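Local coordinates for HutD family protein (Pseudomonas aeruginosa, PDB 1YLL) that is of unknown function but belongs to the HutD family of cupin-clan beta-barrel proteins and is possibly linked to histidine utilisation, at residues G71-R76 with A83-R88; S25-A30 with A107-N112; Q62-V67 with A122-L127. All blocks are in the same frame, centred on the assembly; numbering follows the deposited sequence. Where two conformers were deposited one is given.

How the interactions relate
From the N terminus, the first segment met is 25-30, on strand 24-31, and it finds its partner only at 107-112, closing interaction 2. Inside that long loop strand 62-69 starts interaction 3, which closes at 122-127, so the segments of interactions 2 and 3 alternate and the two loops cross. Interaction 1, between 71-76 and 83-88, is a short local closure nested within both. Interaction 2 spans strands of the six-stranded sheet, interaction 3 packs that sheet against the five-stranded one, and interaction 1 fastens the loop after strand 80-81 to the sheet of strand 73-77. They also touch directly: Phe111 N probably bonds to Ser66 O, Arg88 N to Val67 O, and Met73 packs on Ile108 and Ile65.

Interaction 1: residues G71-R76 with A83-R88; sequences GGMRLR and APLRAR
Met73 and Leu85 form a single antiparallel bridge of the hydrogen-bonded type, their CA atoms 5.2 Å apart, where the start of strand 73-77 meets the loop that follows strand 80-81. Each backbone serves the other: Leu85 N donates to Met73 O at 2.7 Å, and Met73 N donates to Leu85 O at 3.0 Å. Just before the bridge the chains crowd together, with Gly72 CA 3.1 Å from Leu85 O. At the phi of 125° and psi of -175° found for Gly72, a side chain would collide with Leu85 O and with the carbonyl O of Gly71, and glycine has none.

The apolar contact lies to one side of the bridge. Leu85 CB lies 3.4 Å from Met73 O, and Leu85 CD1 reaches on to two neighbours. One is Met73, a selenomethionine in this model. Its CG lies between the backbone N and the carbonyl carbon (chi1 62°), and the rest of the chain runs out extended, so that CE passes obliquely beside Leu85 CD1 at 4.1 Å. The other is Leu75, two residues along on the same face of the strand, whose side chain crosses that of Leu85 at about a right angle. Ile65, Phe91 and Cys101 also pack against these side chains.

On the more exposed side, the extended Arg86 chain brings the guanidinium edge to Gly71 O, with a weak bond from NH1; as Arg86 was deposited in two conformers, this link is doubtful.

Strand 73-77 already pairs with strands 80-81 and 99-103, so the bridge prolongs the pairing just past the hairpin 73-81. Met73, Leu75 and Leu85 then pack between this sheet and strands 62-69 and 91-94, the packing of facing antiparallel sheets that makes the interior of a cupin-type beta-barrel.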
# COMPACT_ATOMS: atom_id res chain seq x y z
N GLY D 71 4.00 -31.25 -18.53
CA GLY D 71 3.02 -32.27 -18.26
C GLY D 71 3.07 -32.85 -16.86
O GLY D 71 2.05 -33.27 -16.33
N GLY D 72 4.25 -32.87 -16.25
CA GLY D 72 4.35 -33.44 -14.93
C GLY D 72 5.38 -34.54 -14.85
O GLY D 72 6.08 -34.84 -15.83
N MSE D 73 5.45 -35.16 -13.68
CA MSE D 73 6.44 -36.20 -13.42
C MSE D 73 5.95 -37.18 -12.37
O MSE D 73 4.95 -36.97 -11.70
CB MSE D 73 7.74 -35.56 -12.90
CG MSE D 73 7.55 -34.84 -11.59
SE MSE D 73 9.19 -34.02 -10.87
CE MSE D 73 8.41 -33.20 -9.30
N ARG D 74 6.65 -38.29 -12.27
CA ARG D 74 6.33 -39.29 -11.27
C ARG D 74 7.66 -39.58 -10.60
O ARG D 74 8.63 -39.88 -11.29
CB ARG D 74 5.79 -40.59 -11.92
CG ARG D 74 5.66 -41.73 -10.90
CD ARG D 74 5.19 -43.05 -11.54
NE ARG D 74 6.25 -43.78 -12.24
CZ ARG D 74 6.25 -44.04 -13.56
NH1 ARG D 74 5.25 -43.61 -14.32
NH2 ARG D 74 7.25 -44.72 -14.11
N LEU D 75 7.72 -39.47 -9.28
CA LEU D 75 8.96 -39.76 -8.57
C LEU D 75 8.92 -41.13 -7.92
O LEU D 75 7.95 -41.45 -7.21
CB LEU D 75 9.22 -38.69 -7.47
CG LEU D 75 9.54 -37.30 -8.00
CD1 LEU D 75 9.72 -36.33 -6.84
CD2 LEU D 75 10.80 -37.34 -8.89
N ARG D 76 9.95 -41.94 -8.15
CA ARG D 76 10.03 -43.23 -7.48
C ARG D 76 11.02 -42.97 -6.34
O ARG D 76 12.18 -42.67 -6.58
CB ARG D 76 10.58 -44.31 -8.42
CG ARG D 76 10.42 -45.71 -7.86
CD ARG D 76 10.97 -46.71 -8.85
NE ARG D 76 12.42 -46.62 -8.90
CZ ARG D 76 13.16 -46.70 -10.00
NH1 ARG D 76 12.57 -46.87 -11.19
NH2 ARG D 76 14.48 -46.60 -9.92
N ALA D 83 2.16 -40.66 -6.96
CA ALA D 83 1.04 -40.44 -7.84
C ALA D 83 1.59 -39.44 -8.87
O ALA D 83 2.64 -38.83 -8.63
CB ALA D 83 -0.13 -39.83 -7.08
N PRO D 84 0.92 -39.29 -10.02
CA PRO D 84 1.43 -38.32 -11.00
C PRO D 84 1.48 -36.94 -10.35
O PRO D 84 0.54 -36.53 -9.66
CB PRO D 84 0.41 -38.40 -12.14
CG PRO D 84 -0.83 -39.06 -11.49
CD PRO D 84 -0.22 -40.05 -10.56
N LEU D 85 2.58 -36.22 -10.54
CA LEU D 85 2.73 -34.90 -9.96
C LEU D 85 2.59 -33.84 -11.02
O LEU D 85 3.38 -33.77 -11.96
CB LEU D 85 4.08 -34.79 -9.26
CG LEU D 85 4.27 -35.73 -8.08
CD1 LEU D 85 5.67 -35.62 -7.51
CD2 LEU D 85 3.22 -35.38 -7.02
N ARG D 86 1.57 -33.01 -10.88
CA ARG D 86 1.32 -31.96 -11.86
C ARG D 86 1.57 -30.59 -11.26
O ARG D 86 1.93 -30.49 -10.08
CB ARG D 86 -0.10 -32.10 -12.41
CG ARG D 86 -0.36 -33.49 -13.01
CD ARG D 86 -1.70 -33.56 -13.73
NE ARG D 86 -2.02 -34.93 -14.15
CZ ARG D 86 -1.34 -35.62 -15.06
NH1 ARG D 86 -0.30 -35.08 -15.68
NH2 ARG D 86 -1.71 -36.85 -15.36
N ALA D 87 1.38 -29.54 -12.05
CA ALA D 87 1.63 -28.16 -11.60
C ALA D 87 1.15 -27.82 -10.19
O ALA D 87 -0.02 -28.03 -9.83
CB ALA D 87 1.04 -27.15 -12.59
N ARG D 88 2.08 -27.27 -9.41
CA ARG D 88 1.83 -26.81 -8.05
C ARG D 88 1.36 -27.80 -7.01
O ARG D 88 0.69 -27.42 -6.03
CB ARG D 88 0.89 -25.61 -8.11
CG ARG D 88 1.47 -24.46 -8.92
CD ARG D 88 0.44 -23.35 -9.12
NE ARG D 88 -0.75 -23.81 -9.85
CZ ARG D 88 -0.88 -23.77 -11.17
NH1 ARG D 88 0.09 -23.29 -11.94
NH2 ARG D 88 -2.00 -24.20 -11.73

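Interaction 2: residues S25-A30 with A107-N112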
# COMPACT_ATOMS: atom_id res chain seq x y z
N SER D 25 19.03 -28.64 -15.75
CA SER D 25 19.84 -27.54 -15.26
C SER D 25 19.14 -26.95 -14.05
O SER D 25 17.96 -27.17 -13.84
CB SER D 25 20.00 -26.46 -16.33
OG SER D 25 18.75 -25.97 -16.75
N THR D 26 19.89 -26.20 -13.25
CA THR D 26 19.30 -25.61 -12.09
C THR D 26 19.59 -24.14 -12.01
O THR D 26 20.72 -23.72 -12.27
CB THR D 26 19.81 -26.27 -10.82
OG1 THR D 26 19.39 -27.64 -10.82
CG2 THR D 26 19.20 -25.58 -9.59
N GLU D 27 18.56 -23.37 -11.66
CA GLU D 27 18.71 -21.92 -11.46
C GLU D 27 18.51 -21.63 -9.96
O GLU D 27 17.38 -21.71 -9.47
CB GLU D 27 17.67 -21.14 -12.28
CG GLU D 27 17.89 -21.21 -13.80
CD GLU D 27 16.93 -20.32 -14.58
OE1 GLU D 27 15.90 -19.88 -14.02
OE2 GLU D 27 17.20 -20.07 -15.77
N GLU D 28 19.58 -21.31 -9.24
CA GLU D 28 19.45 -21.02 -7.81
C GLU D 28 18.89 -19.65 -7.60
O GLU D 28 19.42 -18.65 -8.10
CB GLU D 28 20.81 -21.14 -7.10
CG GLU D 28 20.72 -20.81 -5.58
CD GLU D 28 21.97 -21.22 -4.80
OE1 GLU D 28 22.39 -20.45 -3.92
OE2 GLU D 28 22.50 -22.31 -5.03
N ILE D 29 17.80 -19.58 -6.85
CA ILE D 29 17.17 -18.31 -6.55
C ILE D 29 17.84 -17.66 -5.35
O ILE D 29 18.18 -16.47 -5.39
CB ILE D 29 15.66 -18.53 -6.25
CG1 ILE D 29 14.97 -19.09 -7.50
CG2 ILE D 29 15.01 -17.21 -5.80
CD1 ILE D 29 13.53 -19.48 -7.27
N ALA D 30 18.04 -18.44 -4.30
CA ALA D 30 18.61 -17.91 -3.09
C ALA D 30 19.04 -19.00 -2.11
O ALA D 30 18.59 -20.14 -2.21
CB ALA D 30 17.55 -17.02 -2.41
N ALA D 107 9.72 -32.43 -21.26
CA ALA D 107 10.44 -31.62 -20.28
C ALA D 107 9.51 -30.85 -19.34
O ALA D 107 8.36 -30.53 -19.66
CB ALA D 107 11.37 -30.63 -21.02
N ILE D 108 10.03 -30.56 -18.14
CA ILE D 108 9.27 -29.78 -17.17
C ILE D 108 10.23 -28.81 -16.50
O ILE D 108 11.44 -28.87 -16.70
CB ILE D 108 8.64 -30.65 -16.02
CG1 ILE D 108 9.73 -31.43 -15.29
CG2 ILE D 108 7.60 -31.65 -16.58
CD1 ILE D 108 9.17 -32.19 -14.09
N ARG D 109 9.67 -27.92 -15.71
CA ARG D 109 10.45 -27.00 -14.89
C ARG D 109 9.82 -27.19 -13.53
O ARG D 109 8.60 -27.37 -13.40
CB ARG D 109 10.27 -25.54 -15.31
CG ARG D 109 10.76 -25.25 -16.73
CD ARG D 109 10.97 -23.75 -16.94
NE ARG D 109 12.26 -23.33 -16.39
CZ ARG D 109 12.58 -22.06 -16.13
NH1 ARG D 109 11.70 -21.11 -16.35
NH2 ARG D 109 13.78 -21.76 -15.64
N ASP D 110 10.66 -27.19 -12.50
CA ASP D 110 10.14 -27.37 -11.16
C ASP D 110 10.68 -26.29 -10.24
O ASP D 110 11.56 -25.51 -10.61
CB ASP D 110 10.47 -28.76 -10.60
CG ASP D 110 11.94 -29.07 -10.56
OD1 ASP D 110 12.78 -28.16 -10.32
OD2 ASP D 110 12.26 -30.26 -10.75
N PHE D 111 10.09 -26.23 -9.05
CA PHE D 111 10.44 -25.27 -8.02
C PHE D 111 10.85 -26.15 -6.83
O PHE D 111 10.10 -27.05 -6.43
CB PHE D 111 9.18 -24.46 -7.73
CG PHE D 111 9.32 -23.49 -6.62
CD1 PHE D 111 10.16 -22.36 -6.75
CD2 PHE D 111 8.60 -23.65 -5.45
CE1 PHE D 111 10.27 -21.45 -5.71
CE2 PHE D 111 8.70 -22.72 -4.41
CZ PHE D 111 9.54 -21.63 -4.54
N ASN D 112 12.03 -25.88 -6.26
CA ASN D 112 12.58 -26.74 -5.22
C ASN D 112 12.96 -26.01 -3.97
O ASN D 112 13.65 -25.01 -4.07
CB ASN D 112 13.89 -27.37 -5.72
CG ASN D 112 13.68 -28.60 -6.58
OD1 ASN D 112 13.26 -29.65 -6.09
ND2 ASN D 112 13.98 -28.48 -7.87
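Glu27 and Arg109 reach for each other obliquely, their carboxylate and guanidinium planes 90° apart. Glu27 OE1 meets the guanidinium at its edge, 3.3 Å from Arg109 NH2. Only OE1 takes the bond of this salt bridge, a weak one, bent to 129° at the hydrogen. Arg109 gets there by a kink in mid-chain, chi3 81°, which swings the guanidinium across toward the strand of Glu27. Its stronger partner is Asp48 on the intervening strand 42-49, which binds NE; the guanidinium is thus shared between two acids, and Asp48 probably does more to fix its position.

A little further along, the contact turns apolar. Ile29 comes at Phe111 from the rim: CD1 lies near the ring plane, 4.1 Å from Phe111 CE1, with the two side chains crossing at about a right angle. Phe111 also stacks with Phe145 of the five-stranded sheet.

Strands 24-31 and 108-115 do not pair; 42-49 runs between them and pairs with 24-31, interrupted by a classic beta bulge where Ile29 and Ala30 both face Leu44. What results is next-but-one side-chain packing on one face of an antiparallel sheet, in a beta-barrel protein of the cupin clan.

Interaction 3: residues Q62-V67 with A122-L127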
# COMPACT_ATOMS: atom_id res chain seq x y z
N GLN D 62 16.02 -32.08 3.82
CA GLN D 62 14.60 -32.35 3.53
C GLN D 62 14.34 -31.60 2.21
O GLN D 62 14.81 -30.50 2.02
CB GLN D 62 13.70 -31.74 4.61
CG GLN D 62 12.22 -31.79 4.27
CD GLN D 62 11.73 -33.22 4.19
OE1 GLN D 62 11.14 -33.65 3.19
NE2 GLN D 62 11.95 -33.95 5.26
N ARG D 63 13.58 -32.21 1.33
CA ARG D 63 13.27 -31.56 0.05
C ARG D 63 11.77 -31.46 -0.13
O ARG D 63 11.00 -32.32 0.31
CB ARG D 63 13.85 -32.38 -1.12
CG ARG D 63 15.38 -32.53 -1.12
CD ARG D 63 15.90 -33.06 -2.47
NE ARG D 63 15.50 -32.18 -3.58
CZ ARG D 63 15.95 -32.31 -4.83
NH1 ARG D 63 16.79 -33.28 -5.13
NH2 ARG D 63 15.55 -31.46 -5.78
N ILE D 64 11.35 -30.38 -0.78
CA ILE D 64 9.94 -30.24 -1.16
C ILE D 64 10.04 -29.76 -2.61
O ILE D 64 10.64 -28.71 -2.89
CB ILE D 64 9.19 -29.20 -0.35
CG1 ILE D 64 9.32 -29.49 1.16
CG2 ILE D 64 7.71 -29.23 -0.74
CD1 ILE D 64 8.39 -28.59 2.01
N ILE D 65 9.44 -30.50 -3.53
CA ILE D 65 9.52 -30.12 -4.94
C ILE D 65 8.11 -29.93 -5.49
O ILE D 65 7.17 -30.57 -5.04
CB ILE D 65 10.22 -31.26 -5.74
CG1 ILE D 65 10.47 -30.83 -7.17
CG2 ILE D 65 9.37 -32.54 -5.68
CD1 ILE D 65 11.61 -31.60 -7.78
N SER D 66 7.99 -29.00 -6.43
CA SER D 66 6.72 -28.74 -7.09
C SER D 66 6.93 -28.56 -8.60
O SER D 66 7.84 -27.87 -9.00
CB SER D 66 6.07 -27.43 -6.59
OG SER D 66 5.77 -27.43 -5.22
N VAL D 67 6.10 -29.20 -9.42
CA VAL D 67 6.20 -28.95 -10.84
C VAL D 67 5.65 -27.54 -11.12
O VAL D 67 4.66 -27.13 -10.49
CB VAL D 67 5.35 -29.95 -11.66
CG1 VAL D 67 5.20 -29.44 -13.12
CG2 VAL D 67 6.01 -31.32 -11.63
N ALA D 122 10.32 -25.20 8.44
CA ALA D 122 9.77 -24.70 7.17
C ALA D 122 8.27 -24.84 6.99
O ALA D 122 7.63 -25.70 7.59
CB ALA D 122 10.49 -25.43 6.00
N ARG D 123 7.71 -23.98 6.12
CA ARG D 123 6.30 -24.06 5.76
C ARG D 123 6.30 -23.71 4.26
O ARG D 123 7.06 -22.84 3.82
CB ARG D 123 5.45 -23.05 6.52
CG ARG D 123 3.95 -23.26 6.30
CD ARG D 123 3.18 -22.14 6.96
NE ARG D 123 1.75 -22.43 6.95
CZ ARG D 123 0.93 -22.23 5.91
NH1 ARG D 123 1.37 -21.74 4.75
NH2 ARG D 123 -0.36 -22.55 6.05
N LEU D 124 5.50 -24.41 3.48
CA LEU D 124 5.47 -24.11 2.06
C LEU D 124 4.05 -24.28 1.60
O LEU D 124 3.43 -25.34 1.84
CB LEU D 124 6.40 -25.06 1.29
CG LEU D 124 6.44 -24.82 -0.23
CD1 LEU D 124 7.85 -25.19 -0.78
CD2 LEU D 124 5.33 -25.60 -0.99
N GLN D 125 3.52 -23.25 0.92
CA GLN D 125 2.14 -23.35 0.44
C GLN D 125 1.89 -22.56 -0.85
O GLN D 125 2.27 -21.41 -0.94
CB GLN D 125 1.17 -22.81 1.51
CG GLN D 125 -0.30 -22.90 1.08
CD GLN D 125 -1.28 -22.56 2.15
OE1 GLN D 125 -0.94 -21.98 3.16
NE2 GLN D 125 -2.55 -22.93 1.92
N TRP D 126 1.27 -23.21 -1.83
CA TRP D 126 0.90 -22.53 -3.08
C TRP D 126 -0.41 -21.81 -2.81
O TRP D 126 -1.33 -22.39 -2.27
CB TRP D 126 0.69 -23.57 -4.19
CG TRP D 126 1.99 -23.99 -4.77
CD1 TRP D 126 2.71 -25.14 -4.44
CD2 TRP D 126 2.76 -23.30 -5.73
NE1 TRP D 126 3.86 -25.18 -5.16
CE2 TRP D 126 3.94 -24.06 -5.96
CE3 TRP D 126 2.59 -22.10 -6.43
CZ2 TRP D 126 4.93 -23.66 -6.85
CZ3 TRP D 126 3.57 -21.70 -7.32
CH2 TRP D 126 4.72 -22.47 -7.53
N LEU D 127 -0.45 -20.52 -3.18
CA LEU D 127 -1.63 -19.68 -2.97
C LEU D 127 -2.02 -19.02 -4.28
O LEU D 127 -1.17 -18.52 -4.99
CB LEU D 127 -1.28 -18.59 -1.95
CG LEU D 127 -0.88 -19.10 -0.56
CD1 LEU D 127 -0.17 -17.98 0.23
CD2 LEU D 127 -2.10 -19.60 0.16
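Ile64 and Ser66 meet Leu124 and Trp126 where two antiparallel sheets pack together through their side chains, the six-stranded sheet holding strand 62-69 and the five-stranded sheet holding 120-129. HutD proteins have N- and C-terminal cupin parts, and this contact is consistent with the seam between them. The backbones stay apart: the CA atoms of Ile64 and Leu124 are 8.2 Å from each other, and side chains alone bridge the gap.

The apolar half is a buried pair. Ile64 and Leu124 reach toward each other tip to tip, Ile64 CG2 touching Leu124 CD1 at 4.0 Å while Ile64 CD1 rests against Leu124 CB at 4.1 Å. Leu124 is further packed by Cys191 and Val193 of its own sheet, and Ile64 by Leu177 of the second subunit.

On the other face of 122-127, polar contacts run along the strand and out to that subunit. Arg123 turns its guanidinium end-on to Gln125, and Arg123 NH1 and NH2 both donate to Gln125 OE1, at 2.8 and 3.0 Å. The two bonds hold OE1 near the guanidinium plane, though NH2 comes from above the amide plane. Arg123 also has a salt bridge to Glu194 of the second subunit, and the strand pairs antiparallel with one of that chain, so the sheet runs on through the interface.

Across these two segments the polar link is Ser66 to Trp126. Trp126 presents the edge of its indole, with Ser66 CB 3.5 Å from Trp126 NE1. The hydroxyl of Ser66 points across at the ring, chi1 -61° placing OG beside its own backbone N. There it accepts a nearly straight hydrogen bond from Trp126 NE1, 3.0 Å long and 173° at the hydrogen, with Ser66 OG only 5° out of the indole plane.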